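PDB 7LKK: aminofutalosine deaminase from Helicobacter pylori, which hydrolytically deaminates aminofutalosine in the menaquinone pathway, and probably adenosine as well, at an iron centre in a metallo-dependent amidohydrolase barrel. Local coordinates for residues 92-100 against 302-310; 231-240 against 251-259. All blocks are in the same frame, centred on the assembly; numbering follows the deposited sequence.

Contact 1: residues 92-100 against 302-310. With MCF ((8R)-3-(5-S-methyl-5-thio-beta-D-ribofuranosyl)-3,6,7,8-tetrahydroimidazo[4,5-d][1,3]diazepin-8-ol), chain J; EDO (1,2-ethanediol), chain I.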
loop_
_atom_site.group_PDB
_atom_site.type_symbol
_atom_site.label_atom_id
_atom_site.label_comp_id
_atom_site.label_asym_id
_atom_site.label_seq_id
_atom_site.Cartn_x
_atom_site.Cartn_y
_atom_site.Cartn_z
ATOM N N ASP A 92 -8.907 16.978 5.150
ATOM C CA ASP A 92 -7.546 16.928 5.664
ATOM C C ASP A 92 -7.222 15.545 6.219
ATOM O O ASP A 92 -8.080 14.862 6.782
ATOM C CB ASP A 92 -7.341 17.973 6.759
ATOM C CG ASP A 92 -7.415 19.397 6.237
ATOM O OD1 ASP A 92 -7.366 19.594 5.004
ATOM O OD2 ASP A 92 -7.521 20.320 7.069
ATOM N N TYR A 93 -5.967 15.141 6.057
ATOM C CA TYR A 93 -5.464 13.890 6.602
ATOM C C TYR A 93 -4.299 14.172 7.541
ATOM O O TYR A 93 -3.734 15.269 7.553
ATOM C CB TYR A 93 -5.029 12.929 5.484
ATOM C CG TYR A 93 -6.166 12.493 4.586
ATOM C CD1 TYR A 93 -7.376 12.067 5.120
ATOM C CD2 TYR A 93 -6.033 12.516 3.204
ATOM C CE1 TYR A 93 -8.421 11.671 4.304
ATOM C CE2 TYR A 93 -7.070 12.119 2.379
ATOM C CZ TYR A 93 -8.261 11.697 2.936
ATOM O OH TYR A 93 -9.295 11.303 2.120
ATOM N N GLY A 94 -3.948 13.169 8.340
ATOM C CA GLY A 94 -2.876 13.282 9.310
ATOM C C GLY A 94 -3.341 13.338 10.747
ATOM O O GLY A 94 -2.514 13.188 11.657
ATOM N N SER A 95 -4.633 13.555 10.977
ATOM C CA SER A 95 -5.224 13.521 12.305
ATOM C C SER A 95 -6.716 13.289 12.132
ATOM O O SER A 95 -7.295 13.661 11.108
ATOM C CB SER A 95 -4.960 14.815 13.084
ATOM O OG SER A 95 -5.604 15.917 12.469
ATOM N N PHE A 96 -7.334 12.664 13.133
ATOM C CA PHE A 96 -8.780 12.487 13.064
ATOM C C PHE A 96 -9.501 13.812 13.271
ATOM O O PHE A 96 -10.467 14.115 12.561
ATOM C CB PHE A 96 -9.253 11.463 14.093
ATOM C CG PHE A 96 -10.743 11.274 14.104
ATOM C CD1 PHE A 96 -11.343 10.373 13.241
ATOM C CD2 PHE A 96 -11.546 12.017 14.957
ATOM C CE1 PHE A 96 -12.715 10.205 13.239
ATOM C CE2 PHE A 96 -12.914 11.853 14.957
ATOM C CZ PHE A 96 -13.499 10.947 14.096
ATOM N N SER A 97 -9.056 14.603 14.250
ATOM C CA SER A 97 -9.666 15.907 14.490
ATOM C C SER A 97 -9.543 16.808 13.269
ATOM O O SER A 97 -10.493 17.517 12.911
ATOM C CB SER A 97 -9.024 16.564 15.711
ATOM O OG SER A 97 -7.618 16.658 15.556
ATOM N N GLY A 98 -8.377 16.805 12.623
ATOM C CA GLY A 98 -8.221 17.564 11.394
ATOM C C GLY A 98 -9.141 17.080 10.290
ATOM O O GLY A 98 -9.683 17.880 9.523
ATOM N N TRP A 99 -9.319 15.762 10.185
ATOM C CA TRP A 99 -10.208 15.217 9.164
ATOM C C TRP A 99 -11.663 15.574 9.450
ATOM O O TRP A 99 -12.365 16.104 8.580
ATOM C CB TRP A 99 -10.030 13.702 9.073
ATOM C CG TRP A 99 -10.967 13.045 8.109
ATOM C CD1 TRP A 99 -10.798 12.917 6.763
ATOM C CD2 TRP A 99 -12.220 12.424 8.418
ATOM N NE1 TRP A 99 -11.869 12.253 6.212
ATOM C CE2 TRP A 99 -12.757 11.941 7.207
ATOM C CE3 TRP A 99 -12.944 12.232 9.599
ATOM C CZ2 TRP A 99 -13.981 11.276 7.144
ATOM C CZ3 TRP A 99 -14.158 11.571 9.535
ATOM C CH2 TRP A 99 -14.665 11.104 8.315
ATOM N N LEU A 100 -12.132 15.297 10.670
ATOM C CA LEU A 100 -13.533 15.540 11.000
ATOM C C LEU A 100 -13.880 17.021 10.894
ATOM O O LEU A 100 -14.941 17.380 10.370
ATOM C CB LEU A 100 -13.843 15.011 12.402
ATOM C CG LEU A 100 -15.299 15.110 12.863
ATOM C CD1 LEU A 100 -16.252 14.562 11.806
ATOM C CD2 LEU A 100 -15.492 14.389 14.190
ATOM N N SER A 302 -7.981 4.004 5.783
ATOM C CA SER A 302 -8.653 5.074 6.512
ATOM C C SER A 302 -8.018 5.297 7.879
ATOM O O SER A 302 -7.812 6.443 8.296
ATOM C CB SER A 302 -10.141 4.755 6.653
ATOM O OG SER A 302 -10.770 5.648 7.553
ATOM N N ASN A 303 -7.695 4.210 8.590
ATOM C CA ASN A 303 -7.059 4.338 9.897
ATOM C C ASN A 303 -5.720 5.059 9.793
ATOM O O ASN A 303 -5.362 5.848 10.677
ATOM C CB ASN A 303 -6.859 2.960 10.526
ATOM C CG ASN A 303 -8.161 2.293 10.921
ATOM O OD1 ASN A 303 -9.223 2.919 10.942
ATOM N ND2 ASN A 303 -8.083 1.008 11.242
ATOM N N ARG A 304 -4.958 4.785 8.732
ATOM C CA ARG A 304 -3.666 5.445 8.557
ATOM C C ARG A 304 -3.835 6.925 8.241
ATOM O O ARG A 304 -3.036 7.756 8.689
ATOM C CB ARG A 304 -2.865 4.759 7.453
ATOM C CG ARG A 304 -1.437 5.276 7.306
ATOM C CD ARG A 304 -0.631 5.015 8.566
ATOM N NE ARG A 304 0.694 5.627 8.521
ATOM C CZ ARG A 304 1.041 6.713 9.203
ATOM N NH1 ARG A 304 0.157 7.317 9.987
ATOM N NH2 ARG A 304 2.272 7.195 9.104
ATOM N N LEU A 305 -4.859 7.274 7.461
ATOM C CA LEU A 305 -5.038 8.662 7.052
ATOM C C LEU A 305 -5.613 9.525 8.167
ATOM O O LEU A 305 -5.369 10.737 8.191
ATOM C CB LEU A 305 -5.947 8.741 5.826
ATOM C CG LEU A 305 -5.440 8.131 4.520
ATOM C CD1 LEU A 305 -6.431 8.412 3.399
ATOM C CD2 LEU A 305 -4.058 8.663 4.168
ATOM N N LEU A 306 -6.371 8.933 9.089
ATOM C CA LEU A 306 -7.033 9.718 10.123
ATOM C C LEU A 306 -6.212 9.704 11.408
ATOM O O LEU A 306 -5.295 10.514 11.568
ATOM C CB LEU A 306 -8.449 9.189 10.377
ATOM C CG LEU A 306 -9.585 9.838 9.576
ATOM C CD1 LEU A 306 -9.250 9.916 8.092
ATOM C CD2 LEU A 306 -10.900 9.099 9.794
ATOM N N SER A 307 -6.512 8.772 12.314
ATOM C CA SER A 307 -5.784 8.717 13.578
ATOM C C SER A 307 -4.319 8.354 13.373
ATOM O O SER A 307 -3.464 8.750 14.174
ATOM C CB SER A 307 -6.438 7.710 14.521
ATOM O OG SER A 307 -6.061 6.390 14.178
ATOM N N GLY A 308 -4.009 7.604 12.319
ATOM C CA GLY A 308 -2.662 7.133 12.091
ATOM C C GLY A 308 -2.277 5.885 12.855
ATOM O O GLY A 308 -1.112 5.479 12.790
ATOM N N LYS A 309 -3.205 5.272 13.585
ATOM C CA LYS A 309 -2.935 4.067 14.361
ATOM C C LYS A 309 -3.688 2.893 13.752
ATOM O O LYS A 309 -4.876 3.009 13.439
ATOM C CB LYS A 309 -3.336 4.248 15.828
ATOM C CG LYS A 309 -3.379 2.942 16.616
ATOM C CD LYS A 309 -4.025 3.123 17.978
ATOM C CE LYS A 309 -3.631 2.012 18.941
ATOM N NZ LYS A 309 -2.847 0.930 18.276
ATOM N N ALA A 310 -2.993 1.772 13.578
ATOM C CA ALA A 310 -3.591 0.563 13.035
ATOM C C ALA A 310 -4.246 -0.260 14.140
ATOM O O ALA A 310 -3.857 -0.189 15.310
ATOM C CB ALA A 310 -2.540 -0.283 12.311
HETATM O O8 MCF J . -15.982 5.834 8.901
HETATM C C8 MCF J . -15.305 6.878 8.249
HETATM C C7 MCF J . -14.454 7.712 9.201
HETATM N N6 MCF J . -15.052 7.765 10.512
HETATM C C5 MCF J . -16.448 8.119 10.643
HETATM N N4 MCF J . -17.361 8.425 9.548
HETATM C C10 MCF J . -17.215 8.516 8.074
HETATM C C9 MCF J . -16.250 7.774 7.420
HETATM N N1 MCF J . -16.349 8.041 6.126
HETATM C C2 MCF J . -17.343 8.904 5.926
HETATM N N3 MCF J . -17.874 9.182 7.120
HETATM C C1S MCF J . -19.014 10.134 7.299
HETATM C C2S MCF J . -20.091 9.643 8.294
HETATM O O2S MCF J . -20.981 8.818 7.672
HETATM O O4S MCF J . -18.593 11.228 7.812
HETATM C C4S MCF J . -19.858 11.872 8.594
HETATM C C3S MCF J . -20.767 10.946 8.703
HETATM O O3S MCF J . -21.903 11.248 7.760
HETATM C C5S MCF J . -19.412 12.345 9.966
HETATM S S5S MCF J . -20.421 13.766 10.477
HETATM C C6S MCF J . -20.304 13.964 12.279
HETATM C C1 EDO I . -0.204 8.710 15.467
HETATM O O1 EDO I . -0.294 9.363 14.195
HETATM C C2 EDO I . 1.169 8.955 16.084
HETATM O O2 EDO I . 1.248 10.296 16.585
#

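Contact 2: residues 231-240 against 251-259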
loop_
_atom_site.group_PDB
_atom_site.type_symbol
_atom_site.label_atom_id
_atom_site.label_comp_id
_atom_site.label_asym_id
_atom_site.label_seq_id
_atom_site.Cartn_x
_atom_site.Cartn_y
_atom_site.Cartn_z
ATOM N N TRP A 231 -12.439 11.748 25.024
ATOM C CA TRP A 231 -13.776 12.286 25.242
ATOM C C TRP A 231 -14.667 11.268 25.942
ATOM O O TRP A 231 -15.319 11.583 26.945
ATOM C CB TRP A 231 -14.388 12.713 23.909
ATOM C CG TRP A 231 -15.676 13.479 24.037
ATOM C CD1 TRP A 231 -16.882 13.147 23.495
ATOM C CD2 TRP A 231 -15.877 14.711 24.740
ATOM N NE1 TRP A 231 -17.824 14.093 23.819
ATOM C CE2 TRP A 231 -17.232 15.064 24.582
ATOM C CE3 TRP A 231 -15.043 15.552 25.483
ATOM C CZ2 TRP A 231 -17.772 16.218 25.143
ATOM C CZ3 TRP A 231 -15.584 16.697 26.041
ATOM C CH2 TRP A 231 -16.934 17.019 25.867
ATOM N N VAL A 232 -14.704 10.040 25.424
ATOM C CA VAL A 232 -15.596 9.023 25.972
ATOM C C VAL A 232 -15.221 8.698 27.412
ATOM O O VAL A 232 -16.088 8.588 28.287
ATOM C CB VAL A 232 -15.575 7.769 25.078
ATOM C CG1 VAL A 232 -16.184 6.578 25.802
ATOM C CG2 VAL A 232 -16.309 8.038 23.772
ATOM N N GLU A 233 -13.923 8.565 27.688
ATOM C CA GLU A 233 -13.499 8.106 29.005
ATOM C C GLU A 233 -13.511 9.226 30.040
ATOM O O GLU A 233 -13.937 9.008 31.180
ATOM C CB GLU A 233 -12.106 7.478 28.920
ATOM C CG GLU A 233 -12.090 6.068 28.340
ATOM C CD GLU A 233 -13.139 5.159 28.959
ATOM O OE1 GLU A 233 -13.824 4.440 28.201
ATOM O OE2 GLU A 233 -13.272 5.150 30.202
ATOM N N ASN A 234 -13.055 10.430 29.674
ATOM C CA ASN A 234 -12.813 11.475 30.660
ATOM C C ASN A 234 -13.406 12.833 30.294
ATOM O O ASN A 234 -13.153 13.810 31.011
ATOM C CB ASN A 234 -11.308 11.632 30.904
ATOM C CG ASN A 234 -10.705 10.428 31.591
ATOM O OD1 ASN A 234 -10.886 10.232 32.791
ATOM N ND2 ASN A 234 -9.990 9.608 30.831
ATOM N N SER A 235 -14.178 12.927 29.208
ATOM C CA SER A 235 -14.791 14.190 28.785
ATOM C C SER A 235 -13.747 15.294 28.630
ATOM O O SER A 235 -13.971 16.450 28.996
ATOM C CB SER A 235 -15.896 14.620 29.753
ATOM O OG SER A 235 -17.067 13.843 29.573
ATOM N N LYS A 236 -12.591 14.937 28.078
ATOM C CA LYS A 236 -11.519 15.893 27.849
ATOM C C LYS A 236 -10.987 15.738 26.432
ATOM O O LYS A 236 -11.322 14.791 25.714
ATOM C CB LYS A 236 -10.380 15.713 28.862
ATOM C CG LYS A 236 -10.775 15.985 30.304
ATOM C CD LYS A 236 -9.617 15.714 31.251
ATOM C CE LYS A 236 -9.799 16.447 32.571
ATOM N NZ LYS A 236 -8.580 17.214 32.950
ATOM N N GLY A 237 -10.152 16.688 26.035
ATOM C CA GLY A 237 -9.528 16.661 24.733
ATOM C C GLY A 237 -10.212 17.544 23.710
ATOM O O GLY A 237 -10.930 18.497 24.024
ATOM N N TRP A 238 -9.976 17.193 22.443
ATOM C CA TRP A 238 -10.414 18.020 21.321
ATOM C C TRP A 238 -11.930 18.195 21.295
ATOM O O TRP A 238 -12.432 19.261 20.920
ATOM C CB TRP A 238 -9.919 17.400 20.015
ATOM C CG TRP A 238 -10.289 18.156 18.781
ATOM C CD1 TRP A 238 -9.640 19.232 18.253
ATOM C CD2 TRP A 238 -11.388 17.879 17.905
ATOM N NE1 TRP A 238 -10.270 19.648 17.106
ATOM C CE2 TRP A 238 -11.345 18.833 16.868
ATOM C CE3 TRP A 238 -12.403 16.916 17.895
ATOM C CZ2 TRP A 238 -12.280 18.855 15.835
ATOM C CZ3 TRP A 238 -13.331 16.940 16.868
ATOM C CH2 TRP A 238 -13.264 17.904 15.854
ATOM N N PHE A 239 -12.678 17.164 21.690
ATOM C CA PHE A 239 -14.136 17.218 21.616
ATOM C C PHE A 239 -14.760 18.170 22.634
ATOM O O PHE A 239 -15.992 18.299 22.648
ATOM C CB PHE A 239 -14.720 15.817 21.794
ATOM C CG PHE A 239 -14.748 15.003 20.532
ATOM C CD1 PHE A 239 -15.739 15.200 19.587
ATOM C CD2 PHE A 239 -13.782 14.039 20.293
ATOM C CE1 PHE A 239 -15.766 14.452 18.425
ATOM C CE2 PHE A 239 -13.801 13.288 19.134
ATOM C CZ PHE A 239 -14.795 13.495 18.198
ATOM N N GLU A 240 -13.957 18.819 23.483
ATOM C CA GLU A 240 -14.500 19.772 24.451
ATOM C C GLU A 240 -15.283 20.884 23.764
ATOM O O GLU A 240 -16.350 21.290 24.242
ATOM C CB GLU A 240 -13.370 20.373 25.287
ATOM C CG GLU A 240 -12.872 19.495 26.417
ATOM C CD GLU A 240 -11.609 20.044 27.052
ATOM O OE1 GLU A 240 -11.342 21.254 26.888
ATOM O OE2 GLU A 240 -10.884 19.270 27.713
ATOM N N ASN A 251 -23.190 21.558 24.709
ATOM C CA ASN A 251 -22.830 20.299 25.349
ATOM C C ASN A 251 -21.324 20.261 25.560
ATOM O O ASN A 251 -20.556 20.418 24.605
ATOM C CB ASN A 251 -23.284 19.096 24.514
ATOM C CG ASN A 251 -22.921 17.776 25.159
ATOM O OD1 ASN A 251 -23.345 17.482 26.275
ATOM N ND2 ASN A 251 -22.134 16.970 24.456
ATOM N N PHE A 252 -20.907 20.033 26.808
ATOM C CA PHE A 252 -19.500 20.076 27.185
ATOM C C PHE A 252 -19.041 18.785 27.860
ATOM O O PHE A 252 -17.864 18.671 28.216
ATOM C CB PHE A 252 -19.248 21.298 28.095
ATOM C CG PHE A 252 -17.894 21.320 28.758
ATOM C CD1 PHE A 252 -17.790 21.237 30.137
ATOM C CD2 PHE A 252 -16.732 21.420 28.008
ATOM C CE1 PHE A 252 -16.556 21.252 30.758
ATOM C CE2 PHE A 252 -15.492 21.434 28.624
ATOM C CZ PHE A 252 -15.405 21.352 30.001
ATOM N N THR A 253 -19.925 17.809 28.031
ATOM C CA THR A 253 -19.556 16.511 28.572
ATOM C C THR A 253 -19.914 15.421 27.573
ATOM O O THR A 253 -20.716 15.624 26.656
ATOM C CB THR A 253 -20.251 16.237 29.912
ATOM O OG1 THR A 253 -21.671 16.332 29.743
ATOM C CG2 THR A 253 -19.793 17.238 30.962
ATOM N N SER A 254 -19.302 14.257 27.761
ATOM C CA SER A 254 -19.527 13.140 26.857
ATOM C C SER A 254 -20.990 12.715 26.872
ATOM O O SER A 254 -21.681 12.812 27.890
ATOM C CB SER A 254 -18.639 11.955 27.239
ATOM O OG SER A 254 -18.949 10.818 26.455
ATOM N N LEU A 255 -21.469 12.269 25.710
ATOM C CA LEU A 255 -22.807 11.701 25.625
ATOM C C LEU A 255 -22.903 10.342 26.304
ATOM O O LEU A 255 -24.016 9.845 26.507
ATOM C CB LEU A 255 -23.232 11.580 24.160
ATOM C CG LEU A 255 -23.131 12.853 23.320
ATOM C CD1 LEU A 255 -23.486 12.565 21.871
ATOM C CD2 LEU A 255 -24.028 13.946 23.890
ATOM N N TYR A 256 -21.769 9.736 26.653
ATOM C CA TYR A 256 -21.735 8.424 27.285
ATOM C C TYR A 256 -20.631 8.418 28.328
ATOM O O TYR A 256 -19.502 8.824 28.038
ATOM C CB TYR A 256 -21.499 7.317 26.250
ATOM C CG TYR A 256 -22.526 7.292 25.144
ATOM C CD1 TYR A 256 -23.695 6.556 25.274
ATOM C CD2 TYR A 256 -22.330 8.007 23.969
ATOM C CE1 TYR A 256 -24.639 6.534 24.266
ATOM C CE2 TYR A 256 -23.268 7.991 22.956
ATOM C CZ TYR A 256 -24.422 7.249 23.111
ATOM O OH TYR A 256 -25.358 7.227 22.105
ATOM N N GLU A 257 -20.955 7.962 29.537
ATOM C CA GLU A 257 -19.979 7.894 30.625
ATOM C C GLU A 257 -19.220 6.578 30.511
ATOM O O GLU A 257 -19.583 5.569 31.116
ATOM C CB GLU A 257 -20.661 8.038 31.979
ATOM C CG GLU A 257 -19.691 8.321 33.119
ATOM C CD GLU A 257 -18.892 9.595 32.901
ATOM O OE1 GLU A 257 -19.508 10.654 32.653
ATOM O OE2 GLU A 257 -17.645 9.534 32.971
ATOM N N GLY A 258 -18.153 6.595 29.723
ATOM C CA GLY A 258 -17.306 5.435 29.545
ATOM C C GLY A 258 -17.699 4.602 28.337
ATOM O O GLY A 258 -18.823 4.657 27.838
ATOM N N ALA A 259 -16.737 3.808 27.867
ATOM C CA ALA A 259 -16.975 2.971 26.696
ATOM C C ALA A 259 -18.053 1.928 26.967
ATOM O O ALA A 259 -18.859 1.616 26.082
ATOM C CB ALA A 259 -15.674 2.300 26.258
HETATM O O HOH W 1 -18.760 22.100 22.906
#

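Contact 1: residues 92-100 against 302-310
The isobutyl group of L306 wedges between two aromatic side chains of residues 92-100 and has a branch for each. Its CD1 sits over a face of the W99 indole, 3.7 Å from the centroid of the five-membered ring and 16° off its normal, a CH-pi contact. CD2 reaches the F96 ring at CD1, 3.7 Å away, and also lies above the six-membered part of the indole near its rim. L305 makes a second CH-pi contact: its CD1 is 3.8 Å from the centroid of the Y93 ring, almost straight above it, while L305 CB lies against Y93 CD1.

In this amidohydrolase of the TIM-barrel clan, W99 and L306 line the inhibitor pocket. With CG anti to the backbone N (chi1 176°), W99 carries the far end of its indole to the ligand, CH2 coming to 3.5 Å from MCF C7; L306 CD2 approaches the same ligand carbon at 3.9 Å. The indole NE1 donates to S331 O, a bond that, with L306 over the face, limits the rotation of the ring.

One backbone hydrogen bond ties the segments, from G94 N to L305 O (2.8 Å, 178° at the hydrogen). Just beyond it, S95 caps helix 96-106, its OG accepting from G98 N at 2.9 Å. The second subunit lies close by: its Q400 donates to Y93 O, and its L407 packs on L305.

Contact 2: residues 231-240 against 251-259
W231 is laid against the chain of residues 251-259, with S254 over one face of its indole and F239 CB over the other. S254 CB makes a CH-pi contact 4.2 Å from the centroid of the five-membered ring, 14° off the normal. The six-membered end of the indole runs on to F252, whose carbonyl O faces the ring edge 3.0 Å from W231 CH2; this buried oxygen has no hydrogen-bonding partner in the model. W231 NE1 donates a hydrogen bond to Y243 OH, outside the two segments.

Three hydrogen bonds cross the contact. S254 N donates to S235 OG (2.9 Å, 162°), a hydroxyl brought there by a CB that points at the opposing chain from a residue with positive phi. G258 N reaches V232 O at 3.2 Å, tilted from the carbonyl plane. E233, bent at chi2 (-48°), folds its carboxylate back so that OE1 accepts from A259 N at 3.0 Å, on its syn side but out of the carboxylate plane. A water bridges E240 O and N251 O, donating to both.

Apolar contacts are few: V232 CG1 lies 4.3 Å from A259 CB, and E240 CG runs beside the F252 ring, 3.9 Å from CE2.

The arrangement clasps the C-terminal turn of helix 226-234 to an irregular connection that enters helix 259-264 at the N-cap residue G258. Both belong to the long excursion between barrel strands 218-222 and 269-275 of this amidohydrolase fold, the former strand carrying the iron ligand H221 near its C-terminal end.

In the fold
Contact 2 is nested along the chain inside the loop closed by contact 1, and their centres lie about 19 Å apart. They meet directly: S97 CB is 3.4 Å from W238 CE2, F96 CE2 is 4.1 Å from F239 CZ, and L100 CD2 also packs on F239. Helix 96-106 is therefore shared ground, facing L306 and, through F96 and its neighbours, residues 238-239. Contact 1 borders the inhibitor itself, with the W99 side chain about 7 Å from the iron. Contact 2 stands further back: the side chain of L255 is about 10 Å from the inhibitor, and that of V232 about 11 Å from the side chain of the iron ligand H221.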